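Putative phosphoenolpyruvate-dependent sugar phosphotransferase system (PTS) permease (Klebsiella pneumoniae subsp. pneumoniae, PDB 3MTQ) probably acts as a mannose-family IIA component of the phosphotransferase system, relaying phosphoryl groups during sugar uptake. Local coordinates at residues 23-28 / 78-83; 115-120 / 132-137; 85-90 / 106-111; 31-36 / 50-55; 66-71 / 96-101. One frame throughout, in Å; residues are numbered along the deposited sequence.

Following the chain from its N terminus, contact 4 closes first: helix 32-44 folds back on edge strand 50-55, completing a beta-alpha-beta unit. It falls within the longer span closed by contact 1, which pairs the central strands 22-29 and 79-84. Contact 5 starts inside that span, on helix 63-72, and ends beyond it in the loop after helix 90-96, so it crosses contact 1. It crosses contact 3 as well, where the loop after strand 79-84 meets the end of strand 104-108. Contact 2 follows in series, joining helices 112-120 and 127-141 on the sheet face away from contact 5; the two lie about 23 Å apart between centres.

Contact 1. Residues 23-28 / 78-83; sequences HYIFAS and DELIVI
H23 to A27 run parallel to E79 to I83 as neighbouring strands of the central sheet, 4.7 Å apart at 20°, with I81 N giving its hydrogen to H23 O and I25 N giving its own to I81 O. H23 N to E79 O, I83 N to I25 O and A27 N to I83 O complete the ladder, so H23 and I25 each spend both N-H and C=O on the neighbour, while Y24 and F26 bond to strand 50-55 beyond. On one face I25 meets L70 and L80 meets V71 of helix 63-72, V82 meets F95 of helix 90-96, and H23 lies against F74. I25 CD1 reaches two neighbours, 3.6 Å from L80 CD1 and 3.8 Å from V82 CG2; beta-branched isoleucine and valine, with leucine, suit the part of this layer under the helices. The other face, turned to helix 112-120, carries Y24 beside I81 and F26 beside I83, with Y24 CE1 4.1 Å from I81 CD1. The H23 ring lies out beyond the start of strand 79-84, beside D78, with CG anti to the carbonyl carbon (chi1 -50°). NE2 donates to D78 OD2 at 2.9 Å, almost straight and in the ring plane, though it meets the carboxylate from above its plane. E79 turns its carboxylate instead to R22 and T127. The ladder bonds thus hold H23, I25, I81 and I83. The D78 carboxylate would tend to fix which imidazole nitrogen carries hydrogen and to stabilise a positive ring.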
# COMPACT_ATOMS: atom_id res chain seq x y z
N HIS A 23 10.57 -10.07 13.44
CA HIS A 23 11.11 -9.63 12.18
C HIS A 23 9.96 -9.42 11.19
O HIS A 23 8.95 -10.13 11.25
CB HIS A 23 12.07 -10.65 11.57
CG HIS A 23 13.13 -11.15 12.50
ND1 HIS A 23 14.37 -10.54 12.62
CD2 HIS A 23 13.19 -12.26 13.28
CE1 HIS A 23 15.11 -11.23 13.47
NE2 HIS A 23 14.42 -12.28 13.88
N TYR A 24 10.10 -8.43 10.31
CA TYR A 24 9.09 -8.16 9.29
C TYR A 24 9.70 -8.29 7.89
O TYR A 24 10.87 -7.90 7.66
CB TYR A 24 8.51 -6.75 9.46
CG TYR A 24 8.03 -6.39 10.86
CD1 TYR A 24 6.67 -6.39 11.19
CD2 TYR A 24 8.93 -6.01 11.85
CE1 TYR A 24 6.24 -6.04 12.45
CE2 TYR A 24 8.52 -5.68 13.12
CZ TYR A 24 7.17 -5.70 13.42
OH TYR A 24 6.79 -5.34 14.69
N ILE A 25 8.91 -8.85 6.97
CA ILE A 25 9.28 -8.92 5.56
C ILE A 25 8.14 -8.21 4.79
O ILE A 25 6.92 -8.50 4.99
CB ILE A 25 9.41 -10.34 5.02
CG1 ILE A 25 10.60 -11.07 5.63
CG2 ILE A 25 9.50 -10.29 3.46
CD1 ILE A 25 10.55 -12.58 5.39
N PHE A 26 8.53 -7.23 3.99
CA PHE A 26 7.64 -6.66 3.00
C PHE A 26 8.00 -7.31 1.70
O PHE A 26 9.20 -7.27 1.26
CB PHE A 26 7.76 -5.14 2.80
CG PHE A 26 7.47 -4.29 4.02
CD1 PHE A 26 6.89 -4.81 5.19
CD2 PHE A 26 7.75 -2.93 3.96
CE1 PHE A 26 6.67 -3.98 6.29
CE2 PHE A 26 7.50 -2.10 5.05
CZ PHE A 26 6.97 -2.62 6.20
N ALA A 27 7.01 -7.94 1.08
CA ALA A 27 7.21 -8.67 -0.16
C ALA A 27 6.29 -8.20 -1.28
O ALA A 27 5.07 -8.16 -1.14
CB ALA A 27 7.13 -10.16 0.04
N SER A 28 6.87 -7.80 -2.39
CA SER A 28 6.07 -7.23 -3.49
C SER A 28 6.56 -7.59 -4.89
O SER A 28 7.74 -7.93 -5.08
CB SER A 28 5.99 -5.70 -3.35
OG SER A 28 7.27 -5.09 -3.67
N ASP A 78 12.31 -17.14 16.56
CA ASP A 78 11.86 -15.76 16.31
C ASP A 78 10.57 -15.69 15.51
O ASP A 78 10.28 -16.56 14.69
CB ASP A 78 12.92 -14.99 15.52
CG ASP A 78 14.25 -14.92 16.22
OD1 ASP A 78 14.35 -15.26 17.44
OD2 ASP A 78 15.21 -14.49 15.55
N GLU A 79 9.84 -14.59 15.68
CA GLU A 79 8.61 -14.37 14.93
C GLU A 79 8.95 -13.68 13.61
O GLU A 79 9.75 -12.70 13.58
CB GLU A 79 7.65 -13.54 15.77
CG GLU A 79 6.19 -13.70 15.47
CD GLU A 79 5.38 -12.91 16.46
OE1 GLU A 79 5.24 -11.67 16.28
OE2 GLU A 79 4.92 -13.53 17.45
N LEU A 80 8.34 -14.20 12.55
CA LEU A 80 8.43 -13.64 11.21
C LEU A 80 7.03 -13.23 10.76
O LEU A 80 6.15 -14.08 10.60
CB LEU A 80 8.99 -14.69 10.26
CG LEU A 80 9.41 -14.25 8.85
CD1 LEU A 80 10.16 -12.89 8.91
CD2 LEU A 80 10.24 -15.35 8.18
N ILE A 81 6.85 -11.92 10.53
CA ILE A 81 5.61 -11.39 9.98
C ILE A 81 5.85 -10.93 8.54
O ILE A 81 6.58 -9.97 8.31
CB ILE A 81 5.02 -10.24 10.86
CG1 ILE A 81 4.87 -10.73 12.31
CG2 ILE A 81 3.67 -9.74 10.28
CD1 ILE A 81 4.43 -9.62 13.28
N VAL A 82 5.29 -11.67 7.58
CA VAL A 82 5.42 -11.36 6.16
C VAL A 82 4.16 -10.64 5.69
O VAL A 82 3.00 -11.09 5.95
CB VAL A 82 5.68 -12.63 5.29
CG1 VAL A 82 5.95 -12.26 3.84
CG2 VAL A 82 6.86 -13.48 5.83
N ILE A 83 4.35 -9.49 5.06
CA ILE A 83 3.25 -8.71 4.48
C ILE A 83 3.55 -8.56 2.99
O ILE A 83 4.60 -7.97 2.59
CB ILE A 83 3.05 -7.28 5.10
CG1 ILE A 83 3.05 -7.28 6.64
CG2 ILE A 83 1.74 -6.69 4.58
CD1 ILE A 83 4.43 -7.09 7.30

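Contact 2. Residues 115-120 / 132-137; sequences IIDLLI and TEALTN
A134 sits squarely against L118 and D117 where two helices pass closest, and its single methyl lets the backbones draw in until the D117 and A134 CA atoms are 5.3 Å apart. L118 CD2 lies 3.5 Å from A134 CB, and the CB atoms of D117 and A134 meet at 4.0 Å. The D117 carboxylate then reaches past the methyl, with CG opposite the backbone N (chi1 -152°), bringing OD2 to 3.1 Å from A134 CA in the conformer described. These helices, 112-120 and 127-141, follow each other in the chain and run roughly antiparallel, 142° between directions, as part of the cover on one side of the doubly wound sheet. I115 and L119 turn to strand 22-29, while L135, further round the second helix, touches I142 of the second subunit. Towards solvent the packing thins out to polar ends: in the conformers described D117 OD1 stands 2.9 Å from N137 ND2, with carboxylate and amide planes 31° apart. Both residues were modelled in two conformers on this outer rim, where a polar pair suits a water-facing position. E133 barely brushes the contact, its carboxylate in a long, weak pairing with K129.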
# COMPACT_ATOMS: atom_id res chain seq x y z
N ILE A 115 1.23 -1.05 8.52
CA ILE A 115 2.55 -1.04 9.07
C ILE A 115 2.75 -0.10 10.27
O ILE A 115 3.34 -0.49 11.28
CB ILE A 115 3.58 -0.75 7.94
CG1 ILE A 115 3.37 -1.74 6.80
CG2 ILE A 115 4.97 -0.85 8.54
CD1 ILE A 115 3.27 -3.16 7.25
N ILE A 116 2.22 1.11 10.21
CA ILE A 116 2.29 2.05 11.32
C ILE A 116 1.60 1.50 12.59
O ILE A 116 2.14 1.58 13.71
CB ILE A 116 1.67 3.40 10.92
CG1 ILE A 116 2.55 4.09 9.86
CG2 ILE A 116 1.56 4.32 12.13
CD1 ILE A 116 4.00 4.10 10.26
N ASP A 117 0.41 0.92 12.42
CA ASP A 117 -0.32 0.34 13.56
C ASP A 117 0.44 -0.82 14.20
O ASP A 117 0.51 -0.93 15.44
CB ASP A 117 -1.72 -0.13 13.16
CG ASP A 117 -2.70 -0.08 14.34
OD1 ASP A 117 -3.00 1.05 14.76
OD2 ASP A 117 -3.16 -1.14 14.85
N LEU A 118 1.01 -1.70 13.39
CA LEU A 118 1.86 -2.81 13.85
C LEU A 118 3.07 -2.30 14.65
O LEU A 118 3.39 -2.84 15.72
CB LEU A 118 2.34 -3.67 12.68
CG LEU A 118 1.26 -4.56 12.04
CD1 LEU A 118 1.67 -5.17 10.67
CD2 LEU A 118 0.88 -5.63 13.05
N LEU A 119 3.75 -1.27 14.14
CA LEU A 119 4.94 -0.77 14.80
C LEU A 119 4.66 -0.05 16.13
O LEU A 119 5.40 -0.26 17.10
CB LEU A 119 5.76 0.09 13.82
CG LEU A 119 6.40 -0.64 12.64
CD1 LEU A 119 7.07 0.40 11.70
CD2 LEU A 119 7.42 -1.72 13.06
N ILE A 120 3.61 0.78 16.16
CA ILE A 120 3.04 1.39 17.40
C ILE A 120 2.78 0.36 18.52
O ILE A 120 3.23 0.53 19.65
CB ILE A 120 1.71 2.14 17.08
CG1 ILE A 120 2.01 3.47 16.38
CG2 ILE A 120 0.82 2.37 18.34
CD1 ILE A 120 0.80 4.21 15.98
N THR A 132 -4.59 -8.88 14.02
CA THR A 132 -6.00 -8.66 13.77
C THR A 132 -6.41 -7.20 14.06
O THR A 132 -7.07 -6.58 13.23
CB THR A 132 -6.87 -9.66 14.57
OG1 THR A 132 -6.49 -9.62 15.94
CG2 THR A 132 -6.68 -11.08 14.06
N GLU A 133 -6.00 -6.66 15.22
CA GLU A 133 -6.26 -5.24 15.55
C GLU A 133 -5.65 -4.26 14.53
O GLU A 133 -6.30 -3.27 14.10
CB GLU A 133 -5.80 -4.89 16.97
CG GLU A 133 -6.72 -5.49 18.09
CD GLU A 133 -6.34 -5.11 19.52
OE1 GLU A 133 -5.26 -4.50 19.76
OE2 GLU A 133 -7.13 -5.46 20.42
N ALA A 134 -4.40 -4.51 14.16
CA ALA A 134 -3.77 -3.68 13.15
C ALA A 134 -4.53 -3.73 11.82
O ALA A 134 -4.72 -2.71 11.17
CB ALA A 134 -2.28 -4.09 12.95
N LEU A 135 -4.93 -4.92 11.39
CA LEU A 135 -5.69 -5.05 10.16
C LEU A 135 -7.01 -4.32 10.25
O LEU A 135 -7.41 -3.63 9.30
CB LEU A 135 -5.94 -6.51 9.76
CG LEU A 135 -4.69 -7.16 9.15
CD1 LEU A 135 -4.72 -8.63 9.28
CD2 LEU A 135 -4.54 -6.73 7.68
N THR A 136 -7.69 -4.47 11.38
CA THR A 136 -8.96 -3.75 11.56
C THR A 136 -8.79 -2.23 11.49
O THR A 136 -9.50 -1.57 10.75
CB THR A 136 -9.64 -4.12 12.88
OG1 THR A 136 -9.97 -5.51 12.83
CG2 THR A 136 -10.90 -3.26 13.08
N ASN A 137 -7.79 -1.71 12.20
CA ASN A 137 -7.52 -0.27 12.28
C ASN A 137 -7.05 0.27 10.92
O ASN A 137 -7.38 1.40 10.53
CB ASN A 137 -6.46 0.01 13.36
CG ASN A 137 -6.55 1.43 13.94
OD1 ASN A 137 -7.54 1.81 14.57
ND2 ASN A 137 -5.48 2.19 13.77

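Contact 3. Residues 85-90 / 106-111; sequences DIFAGS and LLSGLN
D85 and G109 face each other at the C-terminal edge of the parallel sheet, where an open alpha/beta fold gathers the loops that follow its strands. Direct polar contact is slight: G109 CA points a hydrogen at D85 O, 3.4 Å away. The G109 backbone (phi 112°, psi 52°) would press a side chain against the preceding carbonyl, which accounts for glycine. Water does the bridging. One molecule donates to both D85 O and L110 O, at 2.7 Å each; another accepts from F87 N at 3.0 Å and hydrogen-bonds to S108 OG. F87 CB touches S108 OG, 3.2 Å away in the conformer described; the small serine keeps its hydroxyl near both that carbon and the bridging water. Turned away, the D85 carboxylate hydrogen-bonds H29; in mannose-family IIA domains the phosphorylated histidine lies at the C-terminal end of the first strand, consistent with an active-site pair. L107 and S108 pair antiparallel with a strand of the second subunit. A type II turn from I86 to G89 leads into helix 90-96 with G89 at the N-cap position, and N111 caps its helix through OD1 to L114 N while its ND2 donates 2.9 Å to G109 O.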
# COMPACT_ATOMS: atom_id res chain seq x y z
N ASP A 85 2.26 -7.74 -1.14
CA ASP A 85 1.45 -6.74 -1.86
C ASP A 85 -0.01 -7.16 -2.10
O ASP A 85 -0.94 -6.36 -1.92
CB ASP A 85 2.07 -6.34 -3.21
CG ASP A 85 2.37 -7.52 -4.16
OD1 ASP A 85 2.20 -8.72 -3.86
OD2 ASP A 85 2.98 -7.19 -5.23
N ILE A 86 -0.20 -8.39 -2.54
CA ILE A 86 -1.58 -8.78 -2.89
C ILE A 86 -1.86 -10.26 -2.79
O ILE A 86 -1.10 -11.11 -3.23
CB ILE A 86 -1.98 -8.23 -4.31
CG1 ILE A 86 -3.43 -8.47 -4.66
CG2 ILE A 86 -1.10 -8.84 -5.43
CD1 ILE A 86 -3.92 -7.64 -5.88
N PHE A 87 -3.04 -10.56 -2.22
CA PHE A 87 -3.50 -11.89 -2.11
C PHE A 87 -3.75 -12.53 -3.50
O PHE A 87 -4.32 -11.88 -4.41
CB PHE A 87 -4.80 -11.93 -1.23
CG PHE A 87 -5.29 -13.35 -0.94
CD1 PHE A 87 -4.76 -14.08 0.12
CD2 PHE A 87 -6.24 -13.95 -1.76
CE1 PHE A 87 -5.20 -15.41 0.37
CE2 PHE A 87 -6.68 -15.27 -1.52
CZ PHE A 87 -6.14 -16.00 -0.46
N ALA A 88 -3.34 -13.77 -3.67
CA ALA A 88 -3.57 -14.52 -4.95
C ALA A 88 -2.55 -14.16 -6.03
O ALA A 88 -2.47 -14.83 -7.08
CB ALA A 88 -4.96 -14.32 -5.48
N GLY A 89 -1.81 -13.08 -5.81
CA GLY A 89 -0.65 -12.80 -6.63
C GLY A 89 0.46 -13.80 -6.38
O GLY A 89 0.47 -14.49 -5.36
N SER A 90 1.44 -13.83 -7.29
CA SER A 90 2.52 -14.80 -7.22
C SER A 90 3.44 -14.64 -6.01
O SER A 90 3.97 -15.64 -5.52
CB SER A 90 3.37 -14.82 -8.49
OG SER A 90 2.69 -15.47 -9.55
N LEU A 106 1.45 -14.52 7.92
CA LEU A 106 1.34 -14.05 6.54
C LEU A 106 0.15 -13.13 6.42
O LEU A 106 -0.99 -13.56 6.67
CB LEU A 106 1.25 -15.21 5.51
CG LEU A 106 1.20 -14.83 4.01
CD1 LEU A 106 2.52 -14.01 3.62
CD2 LEU A 106 1.03 -16.07 3.08
N LEU A 107 0.41 -11.87 6.16
CA LEU A 107 -0.62 -10.90 5.85
C LEU A 107 -0.54 -10.54 4.37
O LEU A 107 0.56 -10.40 3.81
CB LEU A 107 -0.42 -9.65 6.68
CG LEU A 107 -0.61 -9.70 8.20
CD1 LEU A 107 0.35 -10.69 8.91
CD2 LEU A 107 -0.42 -8.27 8.70
N SER A 108 -1.69 -10.37 3.74
CA SER A 108 -1.73 -9.95 2.34
C SER A 108 -2.37 -8.60 2.21
O SER A 108 -3.45 -8.37 2.75
CB SER A 108 -2.54 -10.94 1.51
OG SER A 108 -3.92 -10.64 1.58
N GLY A 109 -1.71 -7.69 1.48
CA GLY A 109 -2.26 -6.32 1.25
C GLY A 109 -1.48 -5.20 1.92
O GLY A 109 -2.02 -4.32 2.57
N LEU A 110 -0.17 -5.17 1.68
CA LEU A 110 0.65 -4.11 2.16
C LEU A 110 0.06 -2.73 2.00
O LEU A 110 -0.47 -2.37 0.93
CB LEU A 110 1.96 -4.08 1.37
CG LEU A 110 3.18 -4.86 1.73
CD1 LEU A 110 4.17 -4.50 0.64
CD2 LEU A 110 3.73 -4.49 3.10
N ASN A 111 0.18 -1.93 3.05
CA ASN A 111 -0.28 -0.56 3.07
C ASN A 111 0.30 0.12 4.28
O ASN A 111 0.76 -0.53 5.21
CB ASN A 111 -1.85 -0.50 3.06
CG ASN A 111 -2.47 -0.99 4.35
OD1 ASN A 111 -2.55 -0.25 5.35
ND2 ASN A 111 -2.97 -2.22 4.34
O HOH W 1 -0.97 -3.75 -1.36
O HOH W 2 -4.41 -8.36 -0.66

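Contact 4. Residues 31-36 / 50-55; sequences SFANGL and IHTLCA
A33 of one helix packs its methyl on T52 and C54 of an edge strand, a helix-on-sheet contact at the outer border of the central sheet. Helix 32-36 and strand 50-55 run roughly antiparallel, 148° between directions, with axes 7.5 Å apart at closest. Such a short spacing needs a small residue at the point of approach, and A33 supplies it: its CB lies 4.1 Å from T52 CB and 4.1 Å from C54 SG. N34 works at the flank. T52 OG1 donates to N34 OD1 at 2.9 Å in the conformer described, coming from above the amide carbonyl plane rather than along a lone pair; the threonine gets there by holding OG1 between its backbone N and carbonyl carbon (chi1 62°). That rotation leaves T52 CG2 to rest 3.6 Å from A33 O. The segments belong to the beta-alpha-beta unit of strand 22-29, helix 32-44 and strand 50-55, and S28 OG at the end of the first strand bonds to A33 N. C54 lies near the helix start, its sulfur 3.8 Å from S31 CA and 3.5 Å from N34 ND2; a thiol suits a site flanked by both apolar and amide atoms. S31 N bonds to N38 of the second subunit, and the F32 ring meets that of F32 of the second subunit with their planes nearly parallel, while L53 on the strand's far face packs on helix 63-72.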
# COMPACT_ATOMS: atom_id res chain seq x y z
N SER A 31 9.27 -2.79 -6.92
CA SER A 31 9.93 -2.02 -5.87
C SER A 31 9.01 -1.43 -4.80
O SER A 31 9.45 -0.74 -3.88
CB SER A 31 10.76 -0.92 -6.51
OG SER A 31 9.97 -0.06 -7.31
N PHE A 32 7.71 -1.75 -4.90
CA PHE A 32 6.77 -1.32 -3.91
C PHE A 32 7.29 -1.50 -2.51
O PHE A 32 7.27 -0.52 -1.78
CB PHE A 32 5.51 -2.11 -4.17
CG PHE A 32 4.37 -1.95 -3.18
CD1 PHE A 32 4.30 -0.99 -2.18
CD2 PHE A 32 3.34 -2.82 -3.32
CE1 PHE A 32 3.14 -0.95 -1.31
CE2 PHE A 32 2.18 -2.76 -2.49
CZ PHE A 32 2.12 -1.83 -1.51
N ALA A 33 7.75 -2.70 -2.15
CA ALA A 33 8.19 -3.01 -0.78
C ALA A 33 9.25 -1.98 -0.26
O ALA A 33 9.22 -1.49 0.86
CB ALA A 33 8.65 -4.50 -0.68
N ASN A 34 10.25 -1.65 -1.10
CA ASN A 34 11.19 -0.63 -0.77
C ASN A 34 10.64 0.78 -0.62
O ASN A 34 10.97 1.50 0.32
CB ASN A 34 12.30 -0.66 -1.82
CG ASN A 34 13.32 -1.69 -1.49
OD1 ASN A 34 13.49 -2.01 -0.31
ND2 ASN A 34 14.05 -2.18 -2.50
N GLY A 35 9.75 1.16 -1.54
CA GLY A 35 9.09 2.45 -1.49
C GLY A 35 8.26 2.62 -0.20
O GLY A 35 8.30 3.68 0.42
N LEU A 36 7.53 1.56 0.18
CA LEU A 36 6.73 1.56 1.42
C LEU A 36 7.61 1.69 2.68
O LEU A 36 7.32 2.45 3.58
CB LEU A 36 5.85 0.30 1.54
CG LEU A 36 4.90 0.27 2.75
CD1 LEU A 36 4.02 1.47 2.73
CD2 LEU A 36 4.09 -0.99 2.69
N ILE A 50 12.91 -4.59 9.41
CA ILE A 50 12.07 -4.78 8.23
C ILE A 50 12.98 -5.12 7.07
O ILE A 50 13.92 -4.38 6.78
CB ILE A 50 11.24 -3.55 7.89
CG1 ILE A 50 10.28 -3.19 9.07
CG2 ILE A 50 10.48 -3.78 6.58
CD1 ILE A 50 9.47 -1.89 8.87
N HIS A 51 12.71 -6.24 6.43
CA HIS A 51 13.47 -6.70 5.28
C HIS A 51 12.56 -6.64 4.12
O HIS A 51 11.34 -6.79 4.24
CB HIS A 51 13.99 -8.11 5.53
CG HIS A 51 14.75 -8.21 6.82
ND1 HIS A 51 16.11 -8.04 6.89
CD2 HIS A 51 14.31 -8.33 8.09
CE1 HIS A 51 16.49 -8.09 8.16
NE2 HIS A 51 15.41 -8.26 8.91
N THR A 52 13.10 -6.38 2.95
CA THR A 52 12.23 -6.29 1.78
C THR A 52 12.58 -7.36 0.75
O THR A 52 13.77 -7.67 0.49
CB THR A 52 12.28 -4.94 1.12
OG1 THR A 52 13.63 -4.70 0.64
CG2 THR A 52 11.75 -3.82 2.03
N LEU A 53 11.55 -7.92 0.15
CA LEU A 53 11.72 -8.78 -1.00
C LEU A 53 11.03 -8.12 -2.19
O LEU A 53 9.82 -7.96 -2.19
CB LEU A 53 11.21 -10.19 -0.76
CG LEU A 53 11.55 -11.21 -1.87
CD1 LEU A 53 11.79 -12.64 -1.32
CD2 LEU A 53 10.55 -11.20 -3.05
N CYS A 54 11.81 -7.75 -3.20
CA CYS A 54 11.23 -7.13 -4.39
C CYS A 54 11.40 -8.04 -5.61
O CYS A 54 12.49 -8.15 -6.18
CB CYS A 54 11.84 -5.77 -4.66
SG CYS A 54 11.62 -4.47 -3.48
N ALA A 55 10.30 -8.65 -6.02
CA ALA A 55 10.25 -9.66 -7.07
C ALA A 55 10.25 -9.10 -8.48
O ALA A 55 9.70 -8.04 -8.75
CB ALA A 55 9.00 -10.54 -6.88

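Contact 5. Residues 66-71 / 96-101; sequences QVEALV and VRFLSR
The F98 ring is sandwiched, V71 CG2 over the centre of one face and R97 CD toward the rim of the opposite one. The valine methyl makes a CH-pi contact, 4.1 Å from the ring centroid and 11° off its normal, while R97 CD, a neighbour in the same loop, stands 3.4 Å above the plane. At the ring edge F98 CZ meets E68 CA at 3.9 Å, and V67 CG1 touches CE2 obliquely at 3.6 Å. In the open alpha/beta fold this ties helix 63-72 to the loop that leads from helix 90-96 to strand 104-108, both on the sheet face that carries I25 and L80. F98 reaches the helix with CG anti to its carbonyl carbon (chi1 -60°); its side chain and that of V71 approach from opposite directions, with V71 CG2 ending over the ring face. The flat ring suits this place by offering a face to V71 and an edge to E68; V67 and V71, one turn apart, also touch F95 of helix 90-96. E68 OE2 lies 3.4 Å from R97 NE over one face of the guanidinium, the carboxylate and guanidinium planes 80° apart; attraction is by charge alone, as no N-H points at the oxygen. R101 slides alongside V71 on its way to F74 O, which its NH2 bonds. V71 CG1 lies over one face of the R101 guanidinium, offset toward its rim, 3.4 Å from R101 NE in the conformer described.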
# COMPACT_ATOMS: atom_id res chain seq x y z
N GLN A 66 14.68 -17.31 -4.10
CA GLN A 66 14.74 -15.99 -3.47
C GLN A 66 13.93 -16.07 -2.18
O GLN A 66 14.43 -15.79 -1.11
CB GLN A 66 14.17 -14.91 -4.44
CG GLN A 66 14.33 -13.39 -4.06
CD GLN A 66 13.84 -12.42 -5.17
OE1 GLN A 66 13.19 -12.84 -6.10
NE2 GLN A 66 14.11 -11.10 -5.02
N VAL A 67 12.69 -16.52 -2.27
CA VAL A 67 11.83 -16.58 -1.10
C VAL A 67 12.34 -17.53 -0.01
O VAL A 67 12.47 -17.11 1.15
CB VAL A 67 10.35 -16.92 -1.48
CG1 VAL A 67 9.51 -17.15 -0.23
CG2 VAL A 67 9.76 -15.78 -2.29
N GLU A 68 12.61 -18.79 -0.37
CA GLU A 68 13.02 -19.83 0.59
C GLU A 68 14.32 -19.47 1.30
O GLU A 68 14.52 -19.78 2.49
CB GLU A 68 13.16 -21.22 -0.08
CG GLU A 68 11.84 -21.93 -0.52
CD GLU A 68 11.91 -23.46 -0.39
OE1 GLU A 68 13.02 -24.01 -0.45
OE2 GLU A 68 10.85 -24.13 -0.23
N ALA A 69 15.24 -18.86 0.55
CA ALA A 69 16.53 -18.47 1.07
C ALA A 69 16.39 -17.34 2.10
O ALA A 69 17.04 -17.38 3.13
CB ALA A 69 17.45 -18.03 -0.08
N LEU A 70 15.54 -16.34 1.81
CA LEU A 70 15.29 -15.26 2.75
C LEU A 70 14.69 -15.76 4.07
O LEU A 70 15.18 -15.40 5.14
CB LEU A 70 14.40 -14.18 2.15
CG LEU A 70 13.98 -13.03 3.08
CD1 LEU A 70 15.22 -12.24 3.58
CD2 LEU A 70 13.00 -12.11 2.38
N VAL A 71 13.65 -16.59 3.99
CA VAL A 71 12.97 -17.08 5.20
C VAL A 71 13.86 -17.98 6.05
O VAL A 71 13.87 -17.90 7.28
CB VAL A 71 11.67 -17.84 4.82
CG1 VAL A 71 10.98 -18.45 6.04
CG2 VAL A 71 10.75 -16.92 4.03
N VAL A 96 2.76 -18.84 1.06
CA VAL A 96 1.74 -19.70 1.64
C VAL A 96 2.31 -21.03 2.19
O VAL A 96 1.82 -21.57 3.19
CB VAL A 96 0.59 -19.88 0.61
CG1 VAL A 96 -0.38 -21.01 0.96
CG2 VAL A 96 -0.12 -18.55 0.45
N ARG A 97 3.40 -21.51 1.59
CA ARG A 97 3.99 -22.79 1.99
C ARG A 97 4.56 -22.74 3.40
O ARG A 97 4.70 -23.77 4.06
CB ARG A 97 5.09 -23.22 1.01
CG ARG A 97 6.08 -22.17 0.69
CD ARG A 97 7.46 -22.69 0.41
NE ARG A 97 7.48 -24.04 -0.15
CZ ARG A 97 7.58 -24.35 -1.45
NH1 ARG A 97 7.59 -25.64 -1.81
NH2 ARG A 97 7.68 -23.41 -2.37
N PHE A 98 4.94 -21.54 3.85
CA PHE A 98 5.57 -21.36 5.17
C PHE A 98 4.62 -21.29 6.35
O PHE A 98 5.06 -21.18 7.50
CB PHE A 98 6.47 -20.13 5.18
CG PHE A 98 7.57 -20.22 4.19
CD1 PHE A 98 8.72 -20.91 4.49
CD2 PHE A 98 7.43 -19.66 2.93
CE1 PHE A 98 9.76 -21.00 3.55
CE2 PHE A 98 8.45 -19.76 1.98
CZ PHE A 98 9.61 -20.44 2.31
N LEU A 99 3.33 -21.44 6.11
CA LEU A 99 2.43 -21.55 7.24
C LEU A 99 2.71 -22.81 8.13
O LEU A 99 2.09 -22.98 9.18
CB LEU A 99 0.97 -21.51 6.76
CG LEU A 99 0.52 -20.30 5.93
CD1 LEU A 99 -0.82 -20.54 5.26
CD2 LEU A 99 0.50 -19.01 6.78
N SER A 100 3.59 -23.72 7.69
CA SER A 100 4.06 -24.82 8.56
C SER A 100 5.23 -24.41 9.50
O SER A 100 5.60 -25.17 10.40
CB SER A 100 4.47 -26.05 7.74
OG SER A 100 5.39 -25.71 6.72
N ARG A 101 5.81 -23.22 9.29
CA ARG A 101 6.85 -22.71 10.20
C ARG A 101 6.20 -22.29 11.51
O ARG A 101 5.12 -21.71 11.51
CB ARG A 101 7.60 -21.49 9.61
CG ARG A 101 8.80 -21.80 8.71
CD ARG A 101 9.45 -20.54 8.14
NE ARG A 101 10.17 -19.74 9.13
CZ ARG A 101 11.47 -19.80 9.37
NH1 ARG A 101 12.26 -20.62 8.67
NH2 ARG A 101 12.00 -19.00 10.31